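Local coordinates for protein nicotinate-nucleotide pyrophosphorylase (Francisella tularensis subsp. tularensis, PDB 3TQV) that probably catalyses the transfer of phosphoribose from PRPP to quinolinate with loss of carbon dioxide, forming nicotinate mononucleotide for NAD biosynthesis, at residues D140-K143 / F148-A151; L150-A155 / A271-I276; F162-G167 / A244-G249; G249-N254 / I267-I272. All blocks are in the same frame, centred on the assembly; numbering follows the deposited sequence.

Contact 1 of 4, residues D140-K143 / F148-A151; sequences DTRK and FRLA. With PO4 (phosphate ion), chain F.
Arg149 reaches from the first turn of helix 149-159 to Arg142, where both terminal nitrogens of its guanidinium meet one backbone carbonyl. NH1 of Arg149 donates to Arg142 O at 3.2 Å with an N-H...O angle of 147°, though the position of NH1 is not secure; NH2 of Arg149 adds a weak bond to Arg142 O at 3.4 Å. With CG of Arg149 anti to its backbone nitrogen (chi1 161°), bends at chi2 and chi3 bring the end of the chain round to the loop. One face of this guanidinium lies against the aliphatic base of Arg142, whose CG sits 3.8 Å above the plane, toward the rim. Arg142 keeps CG beside its own backbone nitrogen and bends at chi3, which presents its guanidinium to the phosphate ion edge-on: NH1 of Arg142 donates to phosphate O4 at 2.9 Å, at 158°. Arg142 N gives phosphate O2 a second bond of 2.6 Å, so main chain and side chain hold the anion together. Nearby, Thr141 OG1 accepts from Lys143 N at 2.7 Å, an ST turn that shapes the loop. Thr141, Arg142 and Lys143 are predicted substrate ligands, consistent with a phosphate there. NH2 of Arg142 forms a salt bridge with Asp30 of the second subunit. The loop joins strand 137-139 to helix 149-159, with helix 271-274 packed against Thr141 and helix 100-130 against Phe148 and Ala151.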
loop_
_atom_site.group_PDB
_atom_site.type_symbol
_atom_site.label_atom_id
_atom_site.label_comp_id
_atom_site.label_asym_id
_atom_site.label_seq_id
_atom_site.Cartn_x
_atom_site.Cartn_y
_atom_site.Cartn_z
ATOM N N ASP B 140 7.811 -13.702 -4.810
ATOM C CA ASP B 140 6.670 -12.813 -4.669
ATOM C C ASP B 140 5.537 -13.233 -5.617
ATOM O O ASP B 140 5.548 -14.350 -6.137
ATOM C CB ASP B 140 7.075 -11.356 -4.887
ATOM C CG ASP B 140 7.769 -11.124 -6.220
ATOM O OD1 ASP B 140 7.596 -11.904 -7.186
ATOM O OD2 ASP B 140 8.497 -10.121 -6.289
ATOM N N THR B 141 4.569 -12.335 -5.840
ATOM C CA THR B 141 3.326 -12.667 -6.552
ATOM C C THR B 141 2.842 -11.434 -7.259
ATOM O O THR B 141 3.565 -10.435 -7.334
ATOM C CB THR B 141 2.207 -13.044 -5.577
ATOM O OG1 THR B 141 1.665 -11.843 -5.013
ATOM C CG2 THR B 141 2.744 -13.943 -4.447
ATOM N N ARG B 142 1.609 -11.485 -7.754
ATOM C CA ARG B 142 0.995 -10.298 -8.353
ATOM C C ARG B 142 0.112 -9.537 -7.340
ATOM O O ARG B 142 -0.523 -8.528 -7.691
ATOM C CB ARG B 142 0.213 -10.660 -9.633
ATOM C CG ARG B 142 1.126 -11.028 -10.828
ATOM C CD ARG B 142 0.416 -11.798 -11.959
ATOM N NE ARG B 142 -0.774 -11.118 -12.472
ATOM C CZ ARG B 142 -2.027 -11.578 -12.350
ATOM N NH1 ARG B 142 -2.261 -12.725 -11.732
ATOM N NH2 ARG B 142 -3.055 -10.897 -12.857
ATOM N N LYS B 143 0.089 -9.999 -6.087
ATOM C CA LYS B 143 -0.696 -9.321 -5.054
ATOM C C LYS B 143 0.033 -8.050 -4.608
ATOM O O LYS B 143 0.701 -7.994 -3.569
ATOM C CB LYS B 143 -1.038 -10.257 -3.891
ATOM C CG LYS B 143 -1.842 -11.513 -4.309
ATOM C CD LYS B 143 -2.077 -12.433 -3.116
ATOM C CE LYS B 143 -3.324 -13.307 -3.274
ATOM N NZ LYS B 143 -3.157 -14.181 -4.454
ATOM N N PHE B 148 2.243 -0.020 -8.532
ATOM C CA PHE B 148 3.494 -0.243 -7.821
ATOM C C PHE B 148 3.958 -1.662 -8.045
ATOM O O PHE B 148 4.587 -2.247 -7.163
ATOM C CB PHE B 148 3.309 -0.026 -6.316
ATOM C CG PHE B 148 3.244 1.412 -5.918
ATOM C CD1 PHE B 148 4.369 2.050 -5.411
ATOM C CD2 PHE B 148 2.056 2.125 -6.049
ATOM C CE1 PHE B 148 4.339 3.391 -5.056
ATOM C CE2 PHE B 148 1.988 3.467 -5.682
ATOM C CZ PHE B 148 3.144 4.113 -5.174
ATOM N N ARG B 149 3.635 -2.212 -9.211
ATOM C CA ARG B 149 4.052 -3.568 -9.546
ATOM C C ARG B 149 5.570 -3.682 -9.538
ATOM O O ARG B 149 6.141 -4.462 -8.778
ATOM C CB ARG B 149 3.505 -3.975 -10.913
ATOM C CG ARG B 149 4.236 -5.139 -11.545
ATOM C CD ARG B 149 3.856 -6.489 -10.967
ATOM N NE ARG B 149 2.486 -6.832 -11.334
ATOM C CZ ARG B 149 1.539 -7.051 -10.437
ATOM N NH1 ARG B 149 1.842 -6.975 -9.149
ATOM N NH2 ARG B 149 0.309 -7.343 -10.815
ATOM N N LEU B 150 6.219 -2.883 -10.379
ATOM C CA LEU B 150 7.667 -2.925 -10.487
ATOM C C LEU B 150 8.353 -2.393 -9.219
ATOM O O LEU B 150 9.338 -2.962 -8.738
ATOM C CB LEU B 150 8.124 -2.172 -11.742
ATOM C CG LEU B 150 7.820 -2.905 -13.057
ATOM C CD1 LEU B 150 8.191 -2.039 -14.252
ATOM C CD2 LEU B 150 8.530 -4.264 -13.138
ATOM N N ALA B 151 7.807 -1.309 -8.679
ATOM C CA ALA B 151 8.324 -0.716 -7.449
ATOM C C ALA B 151 8.406 -1.745 -6.331
ATOM O O ALA B 151 9.409 -1.803 -5.616
ATOM C CB ALA B 151 7.459 0.486 -7.024
HETATM P P PO4 F . 0.743 -14.745 -9.852
HETATM O O1 PO4 F . 0.967 -16.098 -9.247
HETATM O O2 PO4 F . 0.760 -13.686 -8.785
HETATM O O3 PO4 F . 1.815 -14.472 -10.861
HETATM O O4 PO4 F . -0.580 -14.738 -10.555
#

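Contact 2 of 4, residues L150-A155 / A271-I276; sequences LAQKYA and AITKHI. With PO4 (phosphate ion), chain E.
Gln152 of helix 149-159 lies over Thr273 of the short helix 271-274, the threonine methyl against a methylene and the amide carbon: Thr273 CG2 is 3.6 Å from Gln152 CB and also 3.6 Å from Gln152 CD. Gln152 has CG beside its backbone nitrogen (chi1 -67°) and runs extended beyond it, which carries the terminal amide past the Thr273 methyl toward the Thr273 carbonyl and the CD1 end of Ile276. This amide is probably turned over in the model, so its O and N are not securely assigned. The side chains cross obliquely, and the CA atoms of Gln152 and Thr273 come within 6.7 Å. In the next shell, the Thr273 hydroxyl is used by the carbonyl of Lys143, with a weak second bond to Gly270 O. Regular helical bonds fix the turn that carries Gln152, among them Tyr154 N to Leu150 O at 2.8 Å and Ala155 N to Ala151 O at 3.0 Å. Lys153, on the same helix, bridges to Asp140 and the carbonyls of Thr141 and Arg165, tying the helix to the loops of the predicted substrate site. Beyond Thr273, Lys274 NZ is hydrogen-bonded to phosphate O2 at 2.7 Å. The chemistry thus divides: a buried methyl against a part-aliphatic, part-amide side chain joins the two helices, while the threonine hydroxyl serves the neighbouring loop and the lysine meets an anion probably from the crystallisation liquor.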
loop_
_atom_site.group_PDB
_atom_site.type_symbol
_atom_site.label_atom_id
_atom_site.label_comp_id
_atom_site.label_asym_id
_atom_site.label_seq_id
_atom_site.Cartn_x
_atom_site.Cartn_y
_atom_site.Cartn_z
ATOM N N LEU B 150 6.219 -2.883 -10.379
ATOM C CA LEU B 150 7.667 -2.925 -10.487
ATOM C C LEU B 150 8.353 -2.393 -9.219
ATOM O O LEU B 150 9.338 -2.962 -8.738
ATOM C CB LEU B 150 8.124 -2.172 -11.742
ATOM C CG LEU B 150 7.820 -2.905 -13.057
ATOM C CD1 LEU B 150 8.191 -2.039 -14.252
ATOM C CD2 LEU B 150 8.530 -4.264 -13.138
ATOM N N ALA B 151 7.807 -1.309 -8.679
ATOM C CA ALA B 151 8.324 -0.716 -7.449
ATOM C C ALA B 151 8.406 -1.745 -6.331
ATOM O O ALA B 151 9.409 -1.803 -5.616
ATOM C CB ALA B 151 7.459 0.486 -7.024
ATOM N N GLN B 152 7.360 -2.565 -6.181
ATOM C CA GLN B 152 7.361 -3.626 -5.168
ATOM C C GLN B 152 8.225 -4.870 -5.519
ATOM O O GLN B 152 8.782 -5.516 -4.641
ATOM C CB GLN B 152 5.926 -4.025 -4.797
ATOM C CG GLN B 152 5.169 -2.914 -4.068
ATOM C CD GLN B 152 4.083 -3.440 -3.125
ATOM O OE1 GLN B 152 4.273 -3.503 -1.898
ATOM N NE2 GLN B 152 2.944 -3.822 -3.696
ATOM N N LYS B 153 8.319 -5.209 -6.796
ATOM C CA LYS B 153 9.217 -6.271 -7.228
ATOM C C LYS B 153 10.648 -5.867 -6.856
ATOM O O LYS B 153 11.445 -6.673 -6.371
ATOM C CB LYS B 153 9.100 -6.468 -8.741
ATOM C CG LYS B 153 7.737 -6.966 -9.227
ATOM C CD LYS B 153 7.554 -8.435 -8.912
ATOM C CE LYS B 153 6.266 -9.000 -9.465
ATOM N NZ LYS B 153 6.041 -10.410 -9.004
ATOM N N TYR B 154 10.953 -4.597 -7.074
ATOM C CA TYR B 154 12.245 -4.050 -6.701
ATOM C C TYR B 154 12.461 -4.119 -5.175
ATOM O O TYR B 154 13.501 -4.588 -4.704
ATOM C CB TYR B 154 12.391 -2.614 -7.237
ATOM C CG TYR B 154 13.689 -1.959 -6.871
ATOM C CD1 TYR B 154 14.886 -2.404 -7.409
ATOM C CD2 TYR B 154 13.727 -0.898 -5.969
ATOM C CE1 TYR B 154 16.081 -1.819 -7.063
ATOM C CE2 TYR B 154 14.924 -0.296 -5.618
ATOM C CZ TYR B 154 16.100 -0.766 -6.168
ATOM O OH TYR B 154 17.305 -0.178 -5.825
ATOM N N ALA B 155 11.481 -3.668 -4.399
ATOM C CA ALA B 155 11.607 -3.724 -2.948
ATOM C C ALA B 155 11.872 -5.148 -2.503
ATOM O O ALA B 155 12.712 -5.399 -1.649
ATOM C CB ALA B 155 10.351 -3.191 -2.276
ATOM N N ALA B 271 2.062 -12.086 1.136
ATOM C CA ALA B 271 2.017 -11.228 2.323
ATOM C C ALA B 271 3.023 -10.099 2.206
ATOM O O ALA B 271 2.827 -9.018 2.748
ATOM C CB ALA B 271 2.246 -12.044 3.607
ATOM N N ILE B 272 4.091 -10.348 1.463
ATOM C CA ILE B 272 5.190 -9.391 1.405
ATOM C C ILE B 272 4.897 -8.168 0.541
ATOM O O ILE B 272 5.660 -7.213 0.565
ATOM C CB ILE B 272 6.506 -10.062 0.973
ATOM C CG1 ILE B 272 6.361 -10.681 -0.411
ATOM C CG2 ILE B 272 6.913 -11.142 1.984
ATOM C CD1 ILE B 272 7.667 -11.207 -0.967
ATOM N N THR B 273 3.782 -8.187 -0.189
ATOM C CA THR B 273 3.392 -7.066 -1.050
ATOM C C THR B 273 1.974 -6.588 -0.784
ATOM O O THR B 273 1.705 -5.397 -0.819
ATOM C CB THR B 273 3.554 -7.377 -2.575
ATOM O OG1 THR B 273 3.352 -8.773 -2.836
ATOM C CG2 THR B 273 4.924 -6.970 -3.060
ATOM N N LYS B 274 1.078 -7.541 -0.563
ATOM C CA LYS B 274 -0.306 -7.338 -0.123
ATOM C C LYS B 274 -0.490 -6.348 1.040
ATOM O O LYS B 274 -1.317 -5.433 0.986
ATOM C CB LYS B 274 -0.811 -8.693 0.365
ATOM C CG LYS B 274 -2.245 -8.944 0.151
ATOM C CD LYS B 274 -2.504 -10.439 0.148
ATOM C CE LYS B 274 -2.074 -11.076 1.437
ATOM N NZ LYS B 274 -2.576 -12.460 1.417
ATOM N N HIS B 275 0.249 -6.580 2.118
ATOM C CA HIS B 275 0.172 -5.732 3.297
ATOM C C HIS B 275 1.333 -4.753 3.267
ATOM O O HIS B 275 2.295 -4.957 2.530
ATOM C CB HIS B 275 0.241 -6.579 4.571
ATOM C CG HIS B 275 -0.754 -7.696 4.611
ATOM N ND1 HIS B 275 -2.013 -7.592 4.060
ATOM C CD2 HIS B 275 -0.673 -8.946 5.125
ATOM C CE1 HIS B 275 -2.670 -8.724 4.244
ATOM N NE2 HIS B 275 -1.878 -9.562 4.886
ATOM N N ILE B 276 1.233 -3.686 4.053
ATOM C CA ILE B 276 2.350 -2.769 4.253
ATOM C C ILE B 276 2.553 -2.452 5.728
ATOM O O ILE B 276 1.643 -1.981 6.402
ATOM C CB ILE B 276 2.153 -1.436 3.532
ATOM C CG1 ILE B 276 1.813 -1.644 2.048
ATOM C CG2 ILE B 276 3.403 -0.616 3.656
ATOM C CD1 ILE B 276 2.985 -2.122 1.179
HETATM P P PO4 E . -1.027 -15.634 -0.820
HETATM O O1 PO4 E . -1.516 -16.803 -0.011
HETATM O O2 PO4 E . -1.282 -14.385 -0.030
HETATM O O3 PO4 E . 0.439 -15.856 -1.090
HETATM O O4 PO4 E . -1.732 -15.560 -2.150
#

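Contact 3 of 4, residues F162-G167 / A244-G249; sequences FNHRIG and ALEVSG. With PO4 (phosphate ion), chain F.
Glu246 and His164 carry this contact alone, the strand residue extending its carboxylate to the histidine ring of the loop. Strand 244-248 comes up to this point through Ala244 and Leu245, the latter giving its backbone NH to Asp265. At Glu246, CG is anti to the backbone nitrogen (chi1 170°) and the chain stays extended, so the carboxylate reaches across to the ring; OE2 of Glu246 is 4.1 Å from His164 CG. The two side chains cross at about a right angle, with ring and carboxylate planes 54° apart. The His164 ring is probably turned over in the model, so its nitrogens are not securely assigned. Another part of its rim has phosphate O3 in the ring plane. The phosphate is gripped by the next residue: NE of Arg165 donates to O3 at 2.7 Å and an almost linear 178°, and NH2 of Arg165 to O4 at 3.0 Å. An extended stem from CG to NE lets this guanidinium meet the anion along one edge. Farther along the strand, Ser248 and Gly249 are predicted substrate ligands, as is Arg165. Glu246 packs between neighbouring strands, touching Ile221 of strand 221-225 on one side and Phe266 and Ser268 of strand 266-268 on the other, while the His164 loop leads from helix 149-159 into strand 171-174 of the same parallel sheet, in the alpha/beta-barrel domain of the quinolinate phosphoribosyltransferases.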
loop_
_atom_site.group_PDB
_atom_site.type_symbol
_atom_site.label_atom_id
_atom_site.label_comp_id
_atom_site.label_asym_id
_atom_site.label_seq_id
_atom_site.Cartn_x
_atom_site.Cartn_y
_atom_site.Cartn_z
ATOM N N PHE B 162 13.267 -13.080 -4.386
ATOM C CA PHE B 162 13.370 -13.121 -5.836
ATOM C C PHE B 162 11.981 -13.039 -6.503
ATOM O O PHE B 162 10.948 -13.402 -5.903
ATOM C CB PHE B 162 14.130 -14.373 -6.310
ATOM C CG PHE B 162 15.511 -14.525 -5.714
ATOM C CD1 PHE B 162 16.624 -13.995 -6.354
ATOM C CD2 PHE B 162 15.696 -15.207 -4.519
ATOM C CE1 PHE B 162 17.905 -14.135 -5.802
ATOM C CE2 PHE B 162 16.957 -15.347 -3.970
ATOM C CZ PHE B 162 18.067 -14.814 -4.616
ATOM N N ASN B 163 11.980 -12.575 -7.754
ATOM C CA ASN B 163 10.762 -12.262 -8.470
ATOM C C ASN B 163 10.135 -13.443 -9.201
ATOM O O ASN B 163 10.695 -13.969 -10.155
ATOM C CB ASN B 163 11.025 -11.132 -9.466
ATOM C CG ASN B 163 11.491 -9.843 -8.792
ATOM O OD1 ASN B 163 11.021 -9.493 -7.712
ATOM N ND2 ASN B 163 12.416 -9.133 -9.434
ATOM N N HIS B 164 8.954 -13.848 -8.748
ATOM C CA HIS B 164 8.041 -14.648 -9.554
ATOM C C HIS B 164 7.694 -13.782 -10.764
ATOM O O HIS B 164 8.154 -12.652 -10.859
ATOM C CB HIS B 164 6.796 -14.952 -8.738
ATOM C CG HIS B 164 5.841 -15.893 -9.398
ATOM N ND1 HIS B 164 6.090 -17.240 -9.520
ATOM C CD2 HIS B 164 4.621 -15.686 -9.939
ATOM C CE1 HIS B 164 5.071 -17.822 -10.123
ATOM N NE2 HIS B 164 4.163 -16.901 -10.382
ATOM N N ARG B 165 6.893 -14.290 -11.689
ATOM C CA ARG B 165 6.679 -13.558 -12.933
ATOM C C ARG B 165 6.235 -12.113 -12.676
ATOM O O ARG B 165 5.525 -11.841 -11.716
ATOM C CB ARG B 165 5.673 -14.285 -13.819
ATOM C CG ARG B 165 4.360 -14.567 -13.132
ATOM C CD ARG B 165 3.313 -15.090 -14.094
ATOM N NE ARG B 165 1.983 -15.076 -13.486
ATOM C CZ ARG B 165 0.847 -15.365 -14.121
ATOM N NH1 ARG B 165 0.854 -15.699 -15.409
ATOM N NH2 ARG B 165 -0.299 -15.315 -13.448
ATOM N N ILE B 166 6.654 -11.180 -13.522
ATOM C CA ILE B 166 6.189 -9.806 -13.376
ATOM C C ILE B 166 4.683 -9.655 -13.606
ATOM O O ILE B 166 4.028 -8.883 -12.905
ATOM C CB ILE B 166 6.933 -8.821 -14.312
ATOM C CG1 ILE B 166 8.444 -8.973 -14.151
ATOM C CG2 ILE B 166 6.458 -7.377 -14.062
ATOM C CD1 ILE B 166 8.902 -9.034 -12.693
ATOM N N GLY B 167 4.131 -10.376 -14.580
ATOM C CA GLY B 167 2.734 -10.185 -14.930
ATOM C C GLY B 167 2.030 -11.287 -15.696
ATOM O O GLY B 167 2.270 -12.474 -15.454
ATOM N N ALA B 244 10.945 -27.858 -10.867
ATOM C CA ALA B 244 11.079 -26.910 -9.784
ATOM C C ALA B 244 9.748 -26.866 -9.026
ATOM O O ALA B 244 8.683 -27.026 -9.620
ATOM C CB ALA B 244 11.422 -25.555 -10.362
ATOM N N LEU B 245 9.805 -26.683 -7.712
ATOM C CA LEU B 245 8.587 -26.632 -6.898
ATOM C C LEU B 245 8.491 -25.315 -6.139
ATOM O O LEU B 245 9.476 -24.863 -5.530
ATOM C CB LEU B 245 8.539 -27.773 -5.878
ATOM C CG LEU B 245 8.146 -29.191 -6.270
ATOM C CD1 LEU B 245 8.111 -30.055 -5.018
ATOM C CD2 LEU B 245 6.805 -29.234 -6.984
ATOM N N GLU B 246 7.296 -24.721 -6.173
ATOM C CA GLU B 246 6.972 -23.492 -5.444
ATOM C C GLU B 246 5.727 -23.727 -4.570
ATOM O O GLU B 246 4.714 -24.221 -5.052
ATOM C CB GLU B 246 6.769 -22.348 -6.448
ATOM C CG GLU B 246 6.192 -21.064 -5.880
ATOM C CD GLU B 246 5.814 -20.038 -6.963
ATOM O OE1 GLU B 246 5.684 -20.398 -8.154
ATOM O OE2 GLU B 246 5.651 -18.852 -6.615
ATOM N N VAL B 247 5.816 -23.402 -3.281
ATOM C CA VAL B 247 4.719 -23.677 -2.331
ATOM C C VAL B 247 3.859 -22.451 -2.013
ATOM O O VAL B 247 4.368 -21.431 -1.578
ATOM C CB VAL B 247 5.229 -24.274 -0.986
ATOM C CG1 VAL B 247 4.135 -24.192 0.091
ATOM C CG2 VAL B 247 5.701 -25.699 -1.159
ATOM N N SER B 248 2.551 -22.561 -2.236
ATOM C CA SER B 248 1.611 -21.483 -1.928
ATOM C C SER B 248 0.520 -21.971 -0.992
ATOM O O SER B 248 -0.016 -23.058 -1.184
ATOM C CB SER B 248 0.964 -20.951 -3.201
ATOM O OG SER B 248 -0.007 -19.972 -2.893
ATOM N N GLY B 249 0.184 -21.169 0.012
ATOM C CA GLY B 249 -0.836 -21.550 0.973
ATOM C C GLY B 249 -0.945 -20.506 2.061
ATOM O O GLY B 249 -0.676 -20.791 3.227
HETATM P P PO4 F . 0.743 -14.745 -9.852
HETATM O O1 PO4 F . 0.967 -16.098 -9.247
HETATM O O2 PO4 F . 0.760 -13.686 -8.785
HETATM O O3 PO4 F . 1.815 -14.472 -10.861
HETATM O O4 PO4 F . -0.580 -14.738 -10.555
#

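Contact 4 of 4, residues G249-N254 / I267-I272; sequences GNIDRN and ISVGAI. With PO4 (phosphate ion), chain E.
Ile251 meets Ile267 and Val269 through aliphatic branches, and the flat groups stand beside this packing, within the loop 249-254. There the Asn254 amide has Asp252 OD1 close to its plane (15° out), its ND2 donating at 3.2 Å nearly along the C-O axis of that oxygen. Asn254 N reaches the same Asp252 OD1 at 2.9 Å from above the carboxylate plane (62° out of it); this backbone bond makes an Asx turn, with ND2 a second donor to the oxygen. Over one face of the Arg253 guanidinium, toward its rim, lies the Asn254 ND2; both are donors and do not bond.

Across the segments, Ile251 has CG1 beside its backbone nitrogen (chi1 -62°) and runs on extended through chi2, which brings CD1 to Ile267 CG2 at 3.5 Å, while Ile251 CG2 faces Val269 CG2 at 4.0 Å. Each pair of side chains crosses at about a right angle. The carbonyl Ile251 O is met by apolar carbons, Val269 CG1 at 3.5 Å and Ala271 CB at 3.8 Å, and lies within bonding reach of a water that accepts from Ala271 N and also reaches the phosphate. A second water accepts from the backbone N of both Gly249 and Ile251 and also lies within bonding reach of Ser268 O and the phosphate. Gly270 N donates directly to phosphate O3 at 2.8 Å. Gly249, Asn250, Val269, Gly270 and Ala271 are predicted substrate ligands, so the two loops probably form a phosphate-binding site. Helix 256-260 packs on both isoleucines, and helix 100-130 covers Val269, while strand 266-268 pairs with strands 137-139 and 244-248.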
loop_
_atom_site.group_PDB
_atom_site.type_symbol
_atom_site.label_atom_id
_atom_site.label_comp_id
_atom_site.label_asym_id
_atom_site.label_seq_id
_atom_site.Cartn_x
_atom_site.Cartn_y
_atom_site.Cartn_z
ATOM N N GLY B 249 0.184 -21.169 0.012
ATOM C CA GLY B 249 -0.836 -21.550 0.973
ATOM C C GLY B 249 -0.945 -20.506 2.061
ATOM O O GLY B 249 -0.676 -20.791 3.227
ATOM N N ASN B 250 -1.323 -19.295 1.657
ATOM C CA ASN B 250 -1.401 -18.128 2.538
ATOM C C ASN B 250 -0.301 -18.103 3.597
ATOM O O ASN B 250 -0.579 -18.174 4.788
ATOM C CB ASN B 250 -2.791 -18.053 3.189
ATOM C CG ASN B 250 -3.051 -16.725 3.890
ATOM O OD1 ASN B 250 -2.381 -15.718 3.624
ATOM N ND2 ASN B 250 -4.033 -16.717 4.785
ATOM N N ILE B 251 0.944 -17.990 3.156
ATOM C CA ILE B 251 2.095 -18.129 4.045
ATOM C C ILE B 251 2.548 -16.820 4.703
ATOM O O ILE B 251 2.551 -15.763 4.071
ATOM C CB ILE B 251 3.256 -18.793 3.295
ATOM C CG1 ILE B 251 2.823 -20.193 2.850
ATOM C CG2 ILE B 251 4.492 -18.850 4.154
ATOM C CD1 ILE B 251 3.701 -20.803 1.776
ATOM N N ASP B 252 2.903 -16.911 5.983
ATOM C CA ASP B 252 3.375 -15.773 6.773
ATOM C C ASP B 252 4.571 -16.159 7.662
ATOM O O ASP B 252 5.026 -17.308 7.661
ATOM C CB ASP B 252 2.232 -15.191 7.629
ATOM C CG ASP B 252 1.695 -16.188 8.669
ATOM O OD1 ASP B 252 2.045 -16.075 9.860
ATOM O OD2 ASP B 252 0.912 -17.087 8.305
ATOM N N ARG B 253 5.056 -15.189 8.432
ATOM C CA ARG B 253 6.186 -15.381 9.334
ATOM C C ARG B 253 5.999 -16.538 10.311
ATOM O O ARG B 253 6.953 -16.987 10.950
ATOM C CB ARG B 253 6.440 -14.095 10.121
ATOM C CG ARG B 253 5.243 -13.647 10.935
ATOM C CD ARG B 253 5.417 -12.253 11.501
ATOM N NE ARG B 253 4.771 -12.157 12.803
ATOM C CZ ARG B 253 3.461 -12.272 12.998
ATOM N NH1 ARG B 253 2.645 -12.481 11.969
ATOM N NH2 ARG B 253 2.963 -12.178 14.225
ATOM N N ASN B 254 4.772 -17.022 10.428
ATOM C CA ASN B 254 4.475 -18.079 11.385
ATOM C C ASN B 254 4.359 -19.479 10.784
ATOM O O ASN B 254 4.330 -20.466 11.517
ATOM C CB ASN B 254 3.233 -17.731 12.209
ATOM C CG ASN B 254 3.480 -16.577 13.165
ATOM O OD1 ASN B 254 4.210 -16.718 14.146
ATOM N ND2 ASN B 254 2.878 -15.429 12.881
ATOM N N ILE B 267 9.202 -20.729 -1.948
ATOM C CA ILE B 267 7.983 -20.444 -1.202
ATOM C C ILE B 267 7.366 -19.129 -1.686
ATOM O O ILE B 267 7.975 -18.067 -1.557
ATOM C CB ILE B 267 8.264 -20.341 0.306
ATOM C CG1 ILE B 267 8.762 -21.684 0.839
ATOM C CG2 ILE B 267 7.019 -19.883 1.057
ATOM C CD1 ILE B 267 9.104 -21.672 2.307
ATOM N N SER B 268 6.174 -19.208 -2.270
ATOM C CA SER B 268 5.454 -18.014 -2.705
ATOM C C SER B 268 4.771 -17.369 -1.510
ATOM O O SER B 268 4.232 -18.055 -0.643
ATOM C CB SER B 268 4.405 -18.360 -3.766
ATOM O OG SER B 268 3.957 -17.187 -4.427
ATOM N N VAL B 269 4.796 -16.048 -1.466
ATOM C CA VAL B 269 4.239 -15.314 -0.346
ATOM C C VAL B 269 3.672 -13.992 -0.846
ATOM O O VAL B 269 4.413 -13.112 -1.292
ATOM C CB VAL B 269 5.303 -15.044 0.738
ATOM C CG1 VAL B 269 4.728 -14.203 1.859
ATOM C CG2 VAL B 269 5.829 -16.345 1.300
ATOM N N GLY B 270 2.355 -13.856 -0.791
ATOM C CA GLY B 270 1.713 -12.622 -1.187
ATOM C C GLY B 270 1.843 -11.603 -0.082
ATOM O O GLY B 270 1.764 -10.403 -0.319
ATOM N N ALA B 271 2.062 -12.086 1.136
ATOM C CA ALA B 271 2.017 -11.228 2.323
ATOM C C ALA B 271 3.023 -10.099 2.206
ATOM O O ALA B 271 2.827 -9.018 2.748
ATOM C CB ALA B 271 2.246 -12.044 3.607
ATOM N N ILE B 272 4.091 -10.348 1.463
ATOM C CA ILE B 272 5.190 -9.391 1.405
ATOM C C ILE B 272 4.897 -8.168 0.541
ATOM O O ILE B 272 5.660 -7.213 0.565
ATOM C CB ILE B 272 6.506 -10.062 0.973
ATOM C CG1 ILE B 272 6.361 -10.681 -0.411
ATOM C CG2 ILE B 272 6.913 -11.142 1.984
ATOM C CD1 ILE B 272 7.667 -11.207 -0.967
HETATM P P PO4 E . -1.027 -15.634 -0.820
HETATM O O1 PO4 E . -1.516 -16.803 -0.011
HETATM O O2 PO4 E . -1.282 -14.385 -0.030
HETATM O O3 PO4 E . 0.439 -15.856 -1.090
HETATM O O4 PO4 E . -1.732 -15.560 -2.150
HETATM O O HOH W 1 1.293 -18.558 0.090
HETATM O O HOH W 2 1.171 -14.667 1.805
#

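Contacts 2 and 4 are buried and share Ala271 and Ile272 as helix 271-274 leads from one to the other; contact 4 is mainly aliphatic, contact 2 a glutamine side chain on a threonine methyl. Contacts 1 and 3 are only partly buried and richer in charge. These two meet the same phosphate ion, contact 1 through a backbone NH and an arginine, contact 3 through another arginine; contacts 2 and 4 meet a different phosphate through a lysine and a glycine NH. Helix 149-159 serves contacts 1 and 2, and strands 244-248 and 266-268, neighbours in the parallel sheet, serve contacts 3 and 4. Contacts 1, 2 and 3 touch the second subunit, whereas contact 4 lies within its own chain.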